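Local structure of competence damage-inducible protein A (Klebsiella pneumoniae subsp. pneumoniae MGH 78578, 5V01) at residues 30-36 with 105-111; 74-80 with 94-99; 110-114 with 126-130; 129-133 with 157-161. The protein is of unknown function but belongs to the CinA family, some members of which deamidate nicotinamide mononucleotide. All blocks are in the same frame, centred on the assembly; numbering follows the deposited sequence.

Contact 1: 30-36 with 105-111; sequences GWRLTTA and ADIAIAV
The carbonyl oxygen of Arg32 is gripped by two consecutive amides: Asp106 N at 2.9 Å, tilted from the carbonyl plane, and Ile107 N at 3.1 Å, lying in it. Asp106 closes a ring with the same residue, because its OD2 takes Arg32 N at 2.9 Å through the anti lone pair, while OD1 forms a salt bridge with Arg136. The guanidinium of Arg32 turns off to Asp59. From here the strands 33-37 and 107-113 run as parallel neighbours inside the mixed sheet of an alpha/beta sandwich. Their ladder alternates directions: Thr34 N meets Ile107 O at 2.9 Å, Ile109 N meets Thr34 O, Ala36 N meets Ile109 O and Val111 N meets Ala36 O. On the face packed by helix 150-169, Leu33 CG stands anti to its backbone N (chi1 175°), which brings CD1 obliquely to Ile107 CG2 at 3.7 Å and within 4.1 Å of Ile109 CG1. Beyond it, Ile107 CD1 rests against Trp31 CE3 at 3.7 Å. The other face, under helix 89-103, carries small groups: Thr34 CG2 touches both Ala105 CB and Ala108 CB, each 3.7 Å away, while its OG1 is bonded to Thr60 O.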
loop_
_atom_site.group_PDB
_atom_site.type_symbol
_atom_site.label_atom_id
_atom_site.label_comp_id
_atom_site.label_asym_id
_atom_site.label_seq_id
_atom_site.Cartn_x
_atom_site.Cartn_y
_atom_site.Cartn_z
ATOM N N GLY A 30 -19.957 -11.503 2.205
ATOM C CA GLY A 30 -18.896 -12.419 1.839
ATOM C C GLY A 30 -18.105 -11.885 0.672
ATOM O O GLY A 30 -17.608 -12.661 -0.136
ATOM N N TRP A 31 -17.972 -10.553 0.596
ATOM C CA TRP A 31 -17.201 -9.907 -0.485
ATOM C C TRP A 31 -15.827 -9.476 -0.015
ATOM O O TRP A 31 -15.629 -9.138 1.148
ATOM C CB TRP A 31 -17.938 -8.699 -1.050
ATOM C CG TRP A 31 -19.242 -9.019 -1.748
ATOM C CD1 TRP A 31 -19.686 -10.228 -2.134
ATOM C CD2 TRP A 31 -20.249 -8.073 -2.131
ATOM N NE1 TRP A 31 -20.925 -10.110 -2.731
ATOM C CE2 TRP A 31 -21.282 -8.790 -2.751
ATOM C CE3 TRP A 31 -20.365 -6.685 -2.021
ATOM C CZ2 TRP A 31 -22.431 -8.173 -3.244
ATOM C CZ3 TRP A 31 -21.501 -6.069 -2.515
ATOM C CH2 TRP A 31 -22.516 -6.814 -3.123
ATOM N N ARG A 32 -14.891 -9.463 -0.958
ATOM C CA ARG A 32 -13.521 -9.075 -0.696
ATOM C C ARG A 32 -13.147 -7.900 -1.578
ATOM O O ARG A 32 -13.538 -7.820 -2.747
ATOM C CB ARG A 32 -12.571 -10.251 -0.917
ATOM C CG ARG A 32 -12.890 -11.392 0.020
ATOM C CD ARG A 32 -11.853 -12.487 -0.027
ATOM N NE ARG A 32 -10.617 -12.091 0.639
ATOM C CZ ARG A 32 -10.427 -12.045 1.961
ATOM N NH1 ARG A 32 -11.397 -12.370 2.825
ATOM N NH2 ARG A 32 -9.237 -11.684 2.434
ATOM N N LEU A 33 -12.392 -6.995 -0.982
ATOM C CA LEU A 33 -11.970 -5.730 -1.571
ATOM C C LEU A 33 -10.465 -5.774 -1.836
ATOM O O LEU A 33 -9.716 -6.365 -1.056
ATOM C CB LEU A 33 -12.265 -4.630 -0.546
ATOM C CG LEU A 33 -11.824 -3.207 -0.854
ATOM C CD1 LEU A 33 -12.549 -2.626 -2.072
ATOM C CD2 LEU A 33 -12.067 -2.340 0.382
ATOM N N THR A 34 -10.027 -5.074 -2.880
ATOM C CA THR A 34 -8.600 -4.876 -3.191
ATOM C C THR A 34 -8.423 -3.437 -3.665
ATOM O O THR A 34 -9.388 -2.775 -4.074
ATOM C CB THR A 34 -8.122 -5.876 -4.235
ATOM O OG1 THR A 34 -6.725 -5.796 -4.363
ATOM C CG2 THR A 34 -8.736 -5.653 -5.576
ATOM N N THR A 35 -7.193 -2.941 -3.572
ATOM C CA THR A 35 -6.904 -1.543 -3.874
ATOM C C THR A 35 -5.649 -1.360 -4.693
ATOM O O THR A 35 -4.658 -2.088 -4.512
ATOM C CB THR A 35 -6.771 -0.696 -2.594
ATOM O OG1 THR A 35 -5.724 -1.198 -1.759
ATOM C CG2 THR A 35 -8.063 -0.624 -1.840
ATOM N N ALA A 36 -5.676 -0.341 -5.549
ATOM C CA ALA A 36 -4.503 0.089 -6.320
ATOM C C ALA A 36 -4.397 1.601 -6.195
ATOM O O ALA A 36 -5.343 2.323 -6.490
ATOM C CB ALA A 36 -4.613 -0.316 -7.789
ATOM N N ALA A 105 -10.470 -10.547 -6.303
ATOM C CA ALA A 105 -11.406 -9.906 -5.401
ATOM C C ALA A 105 -12.748 -9.664 -6.091
ATOM O O ALA A 105 -12.893 -9.832 -7.295
ATOM C CB ALA A 105 -10.817 -8.586 -4.927
ATOM N N ASP A 106 -13.731 -9.278 -5.291
ATOM C CA ASP A 106 -15.046 -8.890 -5.803
ATOM C C ASP A 106 -15.125 -7.405 -6.175
ATOM O O ASP A 106 -15.857 -7.022 -7.108
ATOM C CB ASP A 106 -16.106 -9.199 -4.752
ATOM C CG ASP A 106 -16.120 -10.652 -4.363
ATOM O OD1 ASP A 106 -16.645 -11.433 -5.169
ATOM O OD2 ASP A 106 -15.636 -11.007 -3.254
ATOM N N ILE A 107 -14.419 -6.571 -5.409
ATOM C CA ILE A 107 -14.437 -5.129 -5.590
ATOM C C ILE A 107 -13.015 -4.604 -5.601
ATOM O O ILE A 107 -12.214 -4.987 -4.750
ATOM C CB ILE A 107 -15.236 -4.410 -4.482
ATOM C CG1 ILE A 107 -16.701 -4.890 -4.491
ATOM C CG2 ILE A 107 -15.162 -2.894 -4.643
ATOM C CD1 ILE A 107 -17.417 -4.730 -3.175
ATOM N N ALA A 108 -12.719 -3.723 -6.551
ATOM C CA ALA A 108 -11.421 -3.040 -6.641
ATOM C C ALA A 108 -11.657 -1.534 -6.644
ATOM O O ALA A 108 -12.557 -1.032 -7.315
ATOM C CB ALA A 108 -10.659 -3.461 -7.903
ATOM N N ILE A 109 -10.856 -0.823 -5.874
ATOM C CA ILE A 109 -10.766 0.633 -5.955
ATOM C C ILE A 109 -9.414 0.996 -6.507
ATOM O O ILE A 109 -8.394 0.487 -6.015
ATOM C CB ILE A 109 -10.981 1.311 -4.605
ATOM C CG1 ILE A 109 -12.353 0.944 -4.049
ATOM C CG2 ILE A 109 -10.805 2.804 -4.745
ATOM C CD1 ILE A 109 -12.632 1.440 -2.660
ATOM N N ALA A 110 -9.413 1.868 -7.517
ATOM C CA ALA A 110 -8.189 2.520 -7.986
ATOM C C ALA A 110 -8.310 4.018 -7.812
ATOM O O ALA A 110 -9.369 4.569 -8.042
ATOM C CB ALA A 110 -7.886 2.173 -9.437
ATOM N N VAL A 111 -7.207 4.650 -7.442
ATOM C CA VAL A 111 -7.140 6.090 -7.203
ATOM C C VAL A 111 -5.865 6.594 -7.876
ATOM O O VAL A 111 -4.800 6.069 -7.636
ATOM C CB VAL A 111 -7.108 6.420 -5.704
ATOM C CG1 VAL A 111 -7.142 7.920 -5.491
ATOM C CG2 VAL A 111 -8.253 5.752 -4.966
#

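Contact 2: 74-80 with 94-99; sequences LQVRAET and EMSSGI
Both carboxylate oxygens of Glu94 are engaged at the start of helix 78-84. Thr80 OG1 donates to Glu94 OE2 over 2.6 Å, arriving on the syn side but well out of the carboxylate plane, and Arg77 N gives Glu94 OE1 a nearly straight bond of 2.9 Å (171°). Arg77 holds the N-cap position, so a side chain from helix 89-103 in the outer helical layer of this alpha/beta fold fastens the first turn of a neighbouring helix. The negative charge beside that N-terminus would suit the helix dipole. Glu94 reaches there because its chain is extended beyond CG. The Arg77 side chain crosses it at about a right angle, with its aliphatic CG 3.7 Å from Glu94 OE1; its guanidinium offers the carboxylate nearby charge but no aimed N-H. A water bridges the two backbones, 2.7 Å from Leu74 O and 2.8 Å from Glu94 O. Farther inside, Met95 CG lies across two apolar tips, Val76 CG2 and Leu74 CD1, the former at 3.9 Å. The other branch of Leu74 runs beside Ile99, and these groups continue onto Ala36 and Val62 of the sheet. Gly98, lacking a side chain, lets the last turn of helix 67-74 close in: its CA makes a C-H...O contact with Leu74 O at 3.6 Å.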
loop_
_atom_site.group_PDB
_atom_site.type_symbol
_atom_site.label_atom_id
_atom_site.label_comp_id
_atom_site.label_asym_id
_atom_site.label_seq_id
_atom_site.Cartn_x
_atom_site.Cartn_y
_atom_site.Cartn_z
ATOM N N LEU A 74 0.213 -3.776 -13.004
ATOM C CA LEU A 74 -1.231 -3.789 -13.289
ATOM C C LEU A 74 -1.617 -3.951 -14.751
ATOM O O LEU A 74 -2.814 -3.969 -15.061
ATOM C CB LEU A 74 -1.880 -2.532 -12.709
ATOM C CG LEU A 74 -1.764 -2.386 -11.186
ATOM C CD1 LEU A 74 -2.264 -1.012 -10.795
ATOM C CD2 LEU A 74 -2.508 -3.504 -10.479
ATOM N N GLN A 75 -0.628 -4.097 -15.631
ATOM C CA GLN A 75 -0.835 -4.277 -17.082
ATOM C C GLN A 75 -1.612 -3.115 -17.686
ATOM O O GLN A 75 -2.292 -3.265 -18.695
ATOM C CB GLN A 75 -1.489 -5.615 -17.423
ATOM C CG GLN A 75 -0.689 -6.827 -17.003
ATOM C CD GLN A 75 -0.839 -7.140 -15.542
ATOM O OE1 GLN A 75 -1.952 -7.140 -15.009
ATOM N NE2 GLN A 75 0.284 -7.386 -14.870
ATOM N N VAL A 76 -1.450 -1.917 -17.130
ATOM C CA VAL A 76 -2.024 -0.723 -17.769
ATOM C C VAL A 76 -1.311 -0.597 -19.115
ATOM O O VAL A 76 -0.101 -0.747 -19.205
ATOM C CB VAL A 76 -1.859 0.533 -16.882
ATOM C CG1 VAL A 76 -2.319 1.781 -17.618
ATOM C CG2 VAL A 76 -2.635 0.376 -15.569
ATOM N N ARG A 77 -2.084 -0.320 -20.159
ATOM C CA ARG A 77 -1.530 -0.218 -21.517
ATOM C C ARG A 77 -0.665 1.014 -21.674
ATOM O O ARG A 77 -1.054 2.112 -21.282
ATOM C CB ARG A 77 -2.634 -0.124 -22.550
ATOM C CG ARG A 77 -3.511 -1.333 -22.623
ATOM C CD ARG A 77 -4.569 -1.043 -23.673
ATOM N NE ARG A 77 -5.436 -2.187 -23.881
ATOM C CZ ARG A 77 -6.522 -2.178 -24.656
ATOM N NH1 ARG A 77 -6.870 -1.077 -25.298
ATOM N NH2 ARG A 77 -7.236 -3.281 -24.792
ATOM N N ALA A 78 0.471 0.864 -22.351
ATOM C CA ALA A 78 1.344 2.010 -22.628
ATOM C C ALA A 78 0.580 3.096 -23.407
ATOM O O ALA A 78 0.725 4.290 -23.141
ATOM C CB ALA A 78 2.582 1.570 -23.402
ATOM N N GLU A 79 -0.212 2.638 -24.374
ATOM C CA GLU A 79 -1.032 3.495 -25.202
ATOM C C GLU A 79 -2.012 4.347 -24.387
ATOM O O GLU A 79 -2.214 5.526 -24.670
ATOM C CB GLU A 79 -1.763 2.601 -26.208
ATOM C CG GLU A 79 -0.812 1.839 -27.131
ATOM C CD GLU A 79 0.059 0.758 -26.469
ATOM O OE1 GLU A 79 -0.390 0.025 -25.511
ATOM O OE2 GLU A 79 1.225 0.645 -26.968
ATOM N N THR A 80 -2.603 3.742 -23.366
ATOM C CA THR A 80 -3.536 4.443 -22.477
ATOM C C THR A 80 -2.836 5.575 -21.736
ATOM O O THR A 80 -3.335 6.703 -21.649
ATOM C CB THR A 80 -4.193 3.468 -21.502
ATOM O OG1 THR A 80 -4.939 2.506 -22.257
ATOM C CG2 THR A 80 -5.103 4.201 -20.528
ATOM N N GLU A 94 -8.289 0.885 -16.022
ATOM C CA GLU A 94 -7.349 -0.206 -16.244
ATOM C C GLU A 94 -6.642 -0.641 -14.955
ATOM O O GLU A 94 -6.398 -1.835 -14.750
ATOM C CB GLU A 94 -6.345 0.148 -17.339
ATOM C CG GLU A 94 -6.995 0.229 -18.721
ATOM C CD GLU A 94 -6.013 0.492 -19.834
ATOM O OE1 GLU A 94 -4.821 0.331 -19.622
ATOM O OE2 GLU A 94 -6.424 0.841 -20.957
ATOM N N MET A 95 -6.329 0.322 -14.084
ATOM C CA MET A 95 -5.747 -0.025 -12.766
ATOM C C MET A 95 -6.701 -0.923 -11.982
ATOM O O MET A 95 -6.281 -1.930 -11.399
ATOM C CB MET A 95 -5.459 1.231 -11.940
ATOM C CG MET A 95 -4.281 2.032 -12.398
ATOM S SD MET A 95 -4.054 3.580 -11.511
ATOM C CE MET A 95 -3.543 2.998 -9.908
ATOM N N SER A 96 -7.993 -0.555 -11.971
ATOM C CA SER A 96 -8.980 -1.300 -11.196
ATOM C C SER A 96 -9.130 -2.716 -11.747
ATOM O O SER A 96 -9.218 -3.668 -10.994
ATOM C CB SER A 96 -10.325 -0.565 -11.128
ATOM O OG SER A 96 -11.068 -0.648 -12.331
ATOM N N SER A 97 -9.144 -2.845 -13.080
ATOM C CA SER A 97 -9.233 -4.169 -13.681
ATOM C C SER A 97 -8.001 -5.025 -13.372
ATOM O O SER A 97 -8.137 -6.231 -13.077
ATOM C CB SER A 97 -9.412 -4.061 -15.200
ATOM O OG SER A 97 -10.611 -3.413 -15.509
ATOM N N GLY A 98 -6.824 -4.412 -13.442
ATOM C CA GLY A 98 -5.605 -5.142 -13.184
ATOM C C GLY A 98 -5.526 -5.659 -11.764
ATOM O O GLY A 98 -5.159 -6.814 -11.541
ATOM N N ILE A 99 -5.897 -4.823 -10.796
ATOM C CA ILE A 99 -5.846 -5.273 -9.393
ATOM C C ILE A 99 -6.967 -6.234 -9.043
ATOM O O ILE A 99 -6.757 -7.189 -8.281
ATOM C CB ILE A 99 -5.736 -4.071 -8.436
ATOM C CG1 ILE A 99 -5.291 -4.513 -7.028
ATOM C CG2 ILE A 99 -7.031 -3.278 -8.334
ATOM C CD1 ILE A 99 -3.998 -5.289 -6.941
HETATM O O HOH W 1 -5.048 -3.504 -16.571
HETATM O O HOH W 2 -5.253 -2.872 -19.224
#

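Contact 3: 110-114 with 126-130; sequences AVSGY and AGTVW
Val129 stands across from Gly113, and from its CB two methyls branch, of which CG1 touches the other strand. Val129 CA and Gly113 CA lie 3.9 Å apart in a non-hydrogen-bonded pair; the missing side chain of Gly113 lets the strands come so close. CG1 of Val129, placed anti to the backbone N (chi1 -177°), swings back along strand 107-113 and presses on Val111 CG1 at 3.5 Å, tighter than usual for two methyls, with Ser112 O about 4.0 Å away. The loop residue Phe146 also packs on this valine. Strands 107-113 and 128-135 follow each other in the chain and pair antiparallel, a beta-hairpin whose connection is a long loop without helix or strand. Beside the valine, Ser112 and Trp130 form a hydrogen-bonded pair: Ser112 N reaches Trp130 O at 3.0 Å in the carbonyl plane, whereas Trp130 N, 2.8 Å from Ser112 O, is tilted 32° from the plane of that carbonyl. Trp130 CB touches Ser112 O, but the indole leads away to Val92 and Glu89 of helix 89-103. Past the glycine, Tyr114 N binds Thr128 O. Tyr114 O then takes Gly127 N at 2.7 Å, where the chain, at positive phi, turns into the strand. The ring of Tyr114 leans obliquely by Thr128 O and packs on Val87 and Thr124.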
loop_
_atom_site.group_PDB
_atom_site.type_symbol
_atom_site.label_atom_id
_atom_site.label_comp_id
_atom_site.label_asym_id
_atom_site.label_seq_id
_atom_site.Cartn_x
_atom_site.Cartn_y
_atom_site.Cartn_z
ATOM N N ALA A 110 -9.413 1.868 -7.517
ATOM C CA ALA A 110 -8.189 2.520 -7.986
ATOM C C ALA A 110 -8.310 4.018 -7.812
ATOM O O ALA A 110 -9.369 4.569 -8.042
ATOM C CB ALA A 110 -7.886 2.173 -9.437
ATOM N N VAL A 111 -7.207 4.650 -7.442
ATOM C CA VAL A 111 -7.140 6.090 -7.203
ATOM C C VAL A 111 -5.865 6.594 -7.876
ATOM O O VAL A 111 -4.800 6.069 -7.636
ATOM C CB VAL A 111 -7.108 6.420 -5.704
ATOM C CG1 VAL A 111 -7.142 7.920 -5.491
ATOM C CG2 VAL A 111 -8.253 5.752 -4.966
ATOM N N SER A 112 -5.987 7.627 -8.691
ATOM C CA SER A 112 -4.838 8.246 -9.350
ATOM C C SER A 112 -5.072 9.729 -9.486
ATOM O O SER A 112 -6.088 10.133 -10.055
ATOM C CB SER A 112 -4.610 7.609 -10.711
ATOM O OG SER A 112 -3.425 8.098 -11.303
ATOM N N GLY A 113 -4.140 10.541 -9.002
ATOM C CA GLY A 113 -4.305 11.978 -9.008
ATOM C C GLY A 113 -3.003 12.729 -8.872
ATOM O O GLY A 113 -1.914 12.143 -8.859
ATOM N N TYR A 114 -3.145 14.050 -8.821
ATOM C CA TYR A 114 -2.053 14.973 -8.517
ATOM C C TYR A 114 -2.343 15.530 -7.129
ATOM O O TYR A 114 -3.224 16.378 -6.970
ATOM C CB TYR A 114 -1.956 16.116 -9.542
ATOM C CG TYR A 114 -1.677 15.643 -10.936
ATOM C CD1 TYR A 114 -0.429 15.098 -11.277
ATOM C CD2 TYR A 114 -2.665 15.718 -11.926
ATOM C CE1 TYR A 114 -0.182 14.644 -12.558
ATOM C CE2 TYR A 114 -2.418 15.271 -13.215
ATOM C CZ TYR A 114 -1.184 14.726 -13.518
ATOM O OH TYR A 114 -0.930 14.280 -14.792
ATOM N N ALA A 126 -3.402 20.789 -9.637
ATOM C CA ALA A 126 -3.087 20.090 -8.390
ATOM C C ALA A 126 -4.376 19.912 -7.600
ATOM O O ALA A 126 -5.208 20.811 -7.551
ATOM C CB ALA A 126 -2.068 20.870 -7.568
ATOM N N GLY A 127 -4.546 18.733 -7.028
ATOM C CA GLY A 127 -5.756 18.402 -6.298
ATOM C C GLY A 127 -6.743 17.556 -7.087
ATOM O O GLY A 127 -7.709 17.046 -6.516
ATOM N N THR A 128 -6.511 17.394 -8.387
ATOM C CA THR A 128 -7.371 16.578 -9.227
ATOM C C THR A 128 -7.091 15.099 -8.999
ATOM O O THR A 128 -5.957 14.658 -9.137
ATOM C CB THR A 128 -7.149 16.865 -10.710
ATOM O OG1 THR A 128 -7.307 18.270 -10.975
ATOM C CG2 THR A 128 -8.133 16.057 -11.569
ATOM N N VAL A 129 -8.135 14.343 -8.668
ATOM C CA VAL A 129 -8.001 12.918 -8.365
ATOM C C VAL A 129 -9.117 12.141 -9.060
ATOM O O VAL A 129 -10.298 12.517 -8.941
ATOM C CB VAL A 129 -8.038 12.636 -6.849
ATOM C CG1 VAL A 129 -7.809 11.146 -6.586
ATOM C CG2 VAL A 129 -7.022 13.485 -6.093
ATOM N N TRP A 130 -8.738 11.103 -9.803
ATOM C CA TRP A 130 -9.656 10.152 -10.401
ATOM C C TRP A 130 -9.810 8.898 -9.542
ATOM O O TRP A 130 -8.830 8.394 -8.977
ATOM C CB TRP A 130 -9.212 9.752 -11.815
ATOM C CG TRP A 130 -9.636 10.700 -12.901
ATOM C CD1 TRP A 130 -8.886 11.696 -13.474
ATOM C CD2 TRP A 130 -10.902 10.719 -13.555
ATOM N NE1 TRP A 130 -9.617 12.346 -14.434
ATOM C CE2 TRP A 130 -10.856 11.762 -14.519
ATOM C CE3 TRP A 130 -12.064 9.953 -13.440
ATOM C CZ2 TRP A 130 -11.941 12.061 -15.356
ATOM C CZ3 TRP A 130 -13.146 10.266 -14.264
ATOM C CH2 TRP A 130 -13.069 11.300 -15.213
#

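Contact 4: 129-133 with 157-161; sequences VWFAW and AVRYA
Ala157 meets one aromatic and one aliphatic side chain of the strand: its CB lies 3.9 Å from Phe131 CZ and 4.3 Å from Val129 CG1. Here helix 150-169 packs on the mixed sheet as one outer layer of an alpha/beta sandwich, and Val129, Phe131 and Trp133 on one face of the strand meet Ala157, Tyr160 and Ala161. Ala157 O already accepts Ala161 N within the helix, and it also sits at the edge of the Phe131 ring, 3.4 Å from Phe131 CE2, where the ring hydrogens face it. One turn on, Tyr160 has CG anti to its backbone N (chi1 -175°), which lays its ring across the strand. Its CD2 edge stands over the centre of one face of Phe131, an edge-to-face pair with centroids 5.1 Å apart and planes at 60°. Tyr160 CE2 meets the benzo edge of Trp133, 3.8 Å from Trp133 CH2, so a single edge of the tyrosine, CD2-CE2, serves both aromatics. Lys142 of the neighbouring strand also touches Tyr160, and Lys168 makes a cation-pi contact with Trp133. Ala161 CB fills in at an oblique angle to Phe131, 3.9 Å from Phe131 CE2. Ala161 O, lying near the indole plane, receives Trp133 NE1 on a lone pair over 3.2 Å in a nearly straight bond (173°).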
loop_
_atom_site.group_PDB
_atom_site.type_symbol
_atom_site.label_atom_id
_atom_site.label_comp_id
_atom_site.label_asym_id
_atom_site.label_seq_id
_atom_site.Cartn_x
_atom_site.Cartn_y
_atom_site.Cartn_z
ATOM N N VAL A 129 -8.135 14.343 -8.668
ATOM C CA VAL A 129 -8.001 12.918 -8.365
ATOM C C VAL A 129 -9.117 12.141 -9.060
ATOM O O VAL A 129 -10.298 12.517 -8.941
ATOM C CB VAL A 129 -8.038 12.636 -6.849
ATOM C CG1 VAL A 129 -7.809 11.146 -6.586
ATOM C CG2 VAL A 129 -7.022 13.485 -6.093
ATOM N N TRP A 130 -8.738 11.103 -9.803
ATOM C CA TRP A 130 -9.656 10.152 -10.401
ATOM C C TRP A 130 -9.810 8.898 -9.542
ATOM O O TRP A 130 -8.830 8.394 -8.977
ATOM C CB TRP A 130 -9.212 9.752 -11.815
ATOM C CG TRP A 130 -9.636 10.700 -12.901
ATOM C CD1 TRP A 130 -8.886 11.696 -13.474
ATOM C CD2 TRP A 130 -10.902 10.719 -13.555
ATOM N NE1 TRP A 130 -9.617 12.346 -14.434
ATOM C CE2 TRP A 130 -10.856 11.762 -14.519
ATOM C CE3 TRP A 130 -12.064 9.953 -13.440
ATOM C CZ2 TRP A 130 -11.941 12.061 -15.356
ATOM C CZ3 TRP A 130 -13.146 10.266 -14.264
ATOM C CH2 TRP A 130 -13.069 11.300 -15.213
ATOM N N PHE A 131 -11.038 8.410 -9.478
ATOM C CA PHE A 131 -11.419 7.234 -8.734
ATOM C C PHE A 131 -12.107 6.254 -9.648
ATOM O O PHE A 131 -12.897 6.695 -10.517
ATOM C CB PHE A 131 -12.430 7.614 -7.634
ATOM C CG PHE A 131 -11.878 8.558 -6.600
ATOM C CD1 PHE A 131 -11.850 9.912 -6.833
ATOM C CD2 PHE A 131 -11.351 8.067 -5.397
ATOM C CE1 PHE A 131 -11.316 10.780 -5.904
ATOM C CE2 PHE A 131 -10.820 8.933 -4.461
ATOM C CZ PHE A 131 -10.811 10.289 -4.695
ATOM N N ALA A 132 -11.884 4.963 -9.428
ATOM C CA ALA A 132 -12.677 3.887 -10.022
ATOM C C ALA A 132 -13.102 2.904 -8.949
ATOM O O ALA A 132 -12.270 2.531 -8.102
ATOM C CB ALA A 132 -11.890 3.158 -11.087
ATOM N N TRP A 133 -14.370 2.501 -8.965
ATOM C CA TRP A 133 -14.878 1.439 -8.112
ATOM C C TRP A 133 -15.398 0.380 -9.072
ATOM O O TRP A 133 -16.306 0.657 -9.879
ATOM C CB TRP A 133 -15.994 1.924 -7.171
ATOM C CG TRP A 133 -15.637 3.046 -6.289
ATOM C CD1 TRP A 133 -15.306 2.968 -4.937
ATOM C CD2 TRP A 133 -15.641 4.437 -6.611
ATOM N NE1 TRP A 133 -15.088 4.216 -4.443
ATOM C CE2 TRP A 133 -15.274 5.138 -5.437
ATOM C CE3 TRP A 133 -15.957 5.175 -7.765
ATOM C CZ2 TRP A 133 -15.188 6.533 -5.394
ATOM C CZ3 TRP A 133 -15.867 6.550 -7.712
ATOM C CH2 TRP A 133 -15.503 7.217 -6.542
ATOM N N ALA A 157 -8.848 12.253 -0.257
ATOM C CA ALA A 157 -9.088 11.276 -1.311
ATOM C C ALA A 157 -9.336 9.890 -0.736
ATOM O O ALA A 157 -10.217 9.172 -1.173
ATOM C CB ALA A 157 -7.904 11.241 -2.266
ATOM N N VAL A 158 -8.569 9.517 0.281
ATOM C CA VAL A 158 -8.800 8.249 0.962
ATOM C C VAL A 158 -10.210 8.217 1.588
ATOM O O VAL A 158 -10.947 7.240 1.424
ATOM C CB VAL A 158 -7.726 8.007 2.060
ATOM C CG1 VAL A 158 -8.124 6.843 2.969
ATOM C CG2 VAL A 158 -6.356 7.749 1.404
ATOM N N ARG A 159 -10.578 9.288 2.287
ATOM C CA ARG A 159 -11.895 9.373 2.918
ATOM C C ARG A 159 -13.008 9.291 1.858
ATOM O O ARG A 159 -14.003 8.583 2.040
ATOM C CB ARG A 159 -12.002 10.668 3.724
ATOM C CG ARG A 159 -12.875 10.623 4.965
ATOM C CD ARG A 159 -12.797 11.976 5.655
ATOM N NE ARG A 159 -13.088 13.050 4.707
ATOM C CZ ARG A 159 -12.659 14.302 4.812
ATOM N NH1 ARG A 159 -11.913 14.674 5.844
ATOM N NH2 ARG A 159 -12.989 15.189 3.882
ATOM N N TYR A 160 -12.826 9.989 0.741
ATOM C CA TYR A 160 -13.838 9.981 -0.327
ATOM C C TYR A 160 -13.989 8.582 -0.910
ATOM O O TYR A 160 -15.096 8.112 -1.147
ATOM C CB TYR A 160 -13.464 10.979 -1.427
ATOM C CG TYR A 160 -14.521 11.087 -2.486
ATOM C CD1 TYR A 160 -15.661 11.822 -2.242
ATOM C CD2 TYR A 160 -14.427 10.400 -3.692
ATOM C CE1 TYR A 160 -16.664 11.909 -3.171
ATOM C CE2 TYR A 160 -15.438 10.491 -4.623
ATOM C CZ TYR A 160 -16.556 11.239 -4.346
ATOM O OH TYR A 160 -17.582 11.350 -5.248
ATOM N N ALA A 161 -12.864 7.926 -1.177
ATOM C CA ALA A 161 -12.916 6.575 -1.727
ATOM C C ALA A 161 -13.738 5.641 -0.850
ATOM O O ALA A 161 -14.539 4.843 -1.341
ATOM C CB ALA A 161 -11.526 6.008 -1.933
#

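In the fold
Contacts 1, 3 and 4 build the sheet and one of its helical faces; contact 2 belongs to the opposite helical layer. All four are buried, contact 4 nearest the chain's centre and contact 2 outermost, its margin including exposed residues. Strand 107-113 pairs parallel in contact 1 and antiparallel in contact 3, while strand 128-135 serves contacts 3 and 4. Backbone bonds dominate the two strand pairings, aromatic and methyl packing the strand-helix contact; contact 2 joins a Glu94 carboxylate and water at its outer side to apolar packing toward the sheet. Met95 and Ile99 of contact 2 rest on Ala110 and Thr34 of contact 1, whereas Ile109 on the other face meets Trp133 of contact 4.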